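Local coordinates for protein trans-4-hydroxy-L-proline dehydratase (Clostridioides difficile 70-100-2010, PDB 6VXC) that uses a glycyl radical to dehydrate trans-4-hydroxy-L-proline to (S)-1-pyrroline-5-carboxylate during anaerobic breakdown of hydroxyproline, at residues T468-I473 / Y569-G574. Numbering follows the deposited sequence.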
loop_
_atom_site.group_PDB
_atom_site.type_symbol
_atom_site.label_atom_id
_atom_site.label_comp_id
_atom_site.label_asym_id
_atom_site.label_seq_id
_atom_site.Cartn_x
_atom_site.Cartn_y
_atom_site.Cartn_z
ATOM N N THR A 468 3.630 -8.990 4.576
ATOM C CA THR A 468 3.230 -9.605 5.842
ATOM C C THR A 468 3.509 -8.746 7.072
ATOM O O THR A 468 2.988 -9.064 8.147
ATOM C CB THR A 468 3.892 -10.992 6.031
ATOM O OG1 THR A 468 5.307 -10.856 6.162
ATOM C CG2 THR A 468 3.579 -11.948 4.864
ATOM N N GLY A 469 4.301 -7.688 6.955
ATOM C CA GLY A 469 4.565 -6.786 8.057
ATOM C C GLY A 469 5.969 -6.209 7.981
ATOM O O GLY A 469 6.855 -6.747 7.327
ATOM N N TYR A 470 6.169 -5.095 8.697
ATOM C CA TYR A 470 7.463 -4.410 8.778
ATOM C C TYR A 470 8.375 -5.096 9.801
ATOM O O TYR A 470 7.910 -5.672 10.782
ATOM C CB TYR A 470 7.271 -2.937 9.173
ATOM C CG TYR A 470 6.350 -2.204 8.235
ATOM C CD1 TYR A 470 6.810 -1.711 7.022
ATOM C CD2 TYR A 470 5.012 -2.056 8.541
ATOM C CE1 TYR A 470 5.942 -1.063 6.139
ATOM C CE2 TYR A 470 4.136 -1.422 7.673
ATOM C CZ TYR A 470 4.604 -0.921 6.473
ATOM O OH TYR A 470 3.734 -0.292 5.614
ATOM N N MET A 471 9.683 -5.021 9.557
ATOM C CA MET A 471 10.700 -5.618 10.414
ATOM C C MET A 471 11.605 -4.507 10.929
ATOM O O MET A 471 12.192 -3.766 10.135
ATOM C CB MET A 471 11.513 -6.666 9.646
ATOM C CG MET A 471 12.532 -7.444 10.492
ATOM S SD MET A 471 11.798 -8.423 11.799
ATOM C CE MET A 471 10.663 -9.469 10.887
ATOM N N ASN A 472 11.753 -4.425 12.251
ATOM C CA ASN A 472 12.450 -3.328 12.924
ATOM C C ASN A 472 13.945 -3.663 12.958
ATOM O O ASN A 472 14.482 -4.156 13.945
ATOM C CB ASN A 472 11.861 -3.133 14.329
ATOM C CG ASN A 472 12.309 -1.829 15.005
ATOM O OD1 ASN A 472 13.300 -1.203 14.604
ATOM N ND2 ASN A 472 11.594 -1.439 16.070
ATOM N N ILE A 473 14.633 -3.420 11.833
ATOM C CA ILE A 473 16.043 -3.810 11.742
ATOM C C ILE A 473 16.888 -3.099 12.788
ATOM O O ILE A 473 17.746 -3.745 13.403
ATOM C CB ILE A 473 16.559 -3.619 10.311
ATOM C CG1 ILE A 473 15.677 -4.403 9.347
ATOM C CG2 ILE A 473 17.991 -4.081 10.202
ATOM C CD1 ILE A 473 15.997 -4.132 7.914
ATOM N N TYR A 569 6.319 -10.928 1.161
ATOM C CA TYR A 569 7.346 -9.965 1.508
ATOM C C TYR A 569 7.349 -9.690 3.009
ATOM O O TYR A 569 6.311 -9.718 3.671
ATOM C CB TYR A 569 7.142 -8.635 0.732
ATOM C CG TYR A 569 7.431 -8.751 -0.750
ATOM C CD1 TYR A 569 6.469 -9.215 -1.649
ATOM C CD2 TYR A 569 8.693 -8.449 -1.250
ATOM C CE1 TYR A 569 6.753 -9.332 -3.012
ATOM C CE2 TYR A 569 8.974 -8.564 -2.587
ATOM C CZ TYR A 569 8.011 -9.006 -3.461
ATOM O OH TYR A 569 8.319 -9.119 -4.793
ATOM N N ILE A 570 8.537 -9.418 3.531
ATOM C CA ILE A 570 8.724 -8.761 4.822
ATOM C C ILE A 570 9.411 -7.429 4.545
ATOM O O ILE A 570 10.408 -7.385 3.823
ATOM C CB ILE A 570 9.535 -9.632 5.801
ATOM C CG1 ILE A 570 8.833 -10.977 6.051
ATOM C CG2 ILE A 570 9.773 -8.891 7.122
ATOM C CD1 ILE A 570 9.651 -11.925 6.869
ATOM N N GLN A 571 8.839 -6.344 5.054
ATOM C CA GLN A 571 9.278 -4.997 4.707
ATOM C C GLN A 571 10.371 -4.505 5.660
ATOM O O GLN A 571 10.120 -4.293 6.847
ATOM C CB GLN A 571 8.081 -4.048 4.703
ATOM C CG GLN A 571 6.842 -4.491 3.870
ATOM C CD GLN A 571 5.740 -5.206 4.642
ATOM O OE1 GLN A 571 5.629 -6.429 4.593
ATOM N NE2 GLN A 571 4.946 -4.452 5.380
ATOM N N GLY A 572 11.567 -4.269 5.125
ATOM C CA GLY A 572 12.682 -3.835 5.966
ATOM C C GLY A 572 12.606 -2.345 6.264
ATOM O O GLY A 572 12.481 -1.525 5.354
ATOM N N VAL A 573 12.680 -1.990 7.546
ATOM C CA VAL A 573 12.597 -0.599 7.965
ATOM C C VAL A 573 13.899 -0.210 8.652
ATOM O O VAL A 573 14.427 -0.960 9.483
ATOM C CB VAL A 573 11.401 -0.338 8.906
ATOM C CG1 VAL A 573 11.385 1.125 9.354
ATOM C CG2 VAL A 573 10.105 -0.678 8.226
ATOM N N GLY A 574 14.396 0.977 8.310
ATOM C CA GLY A 574 15.464 1.597 9.060
ATOM C C GLY A 574 16.870 1.336 8.584
ATOM O O GLY A 574 17.796 1.416 9.392
#
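Two parallel strands of the barrel, 463-472 and 565-573, make a buried contact where Tyr470 pairs with Gln571, Met471 with Gly572 and Asn472 with Val573. Between the strands, Gln571 N donates to Gly469 O at 3.0 Å. Met471 N in turn donates to Gln571 O at 2.8 Å, and Val573 N to Met471 O. Tyr569 O accepts hydrogen bonds from Thr468 N and Thr468 OG1, each at 2.9 Å. The Gln571 side chain doubles back over the Gly469 backbone: with chi2 bent to 95°, its OE1 takes the N-H of Gly469 (N to OE1 3.0 Å). Its NE2 hangs 3.5 Å above the centre of the Tyr470 ring, the amide plane turned 68° from the ring plane. Val573 CG2 touches Tyr470 CD1 on this same face of the sheet, while Met471 CB meets Ile570 CG2 on the other, where both side chains pack against helix 506-538. Tyr470 OH is hydrogen-bonded to Thr665 OG1; the Tyr470 side chain lies about 6 Å from that of Cys454, the probable radical cysteine. Asn472 and Gly574 are N-cap residues, each strand leading into a helix: parallel strand pairing of the glycyl radical enzyme barrel, next to the probable active site.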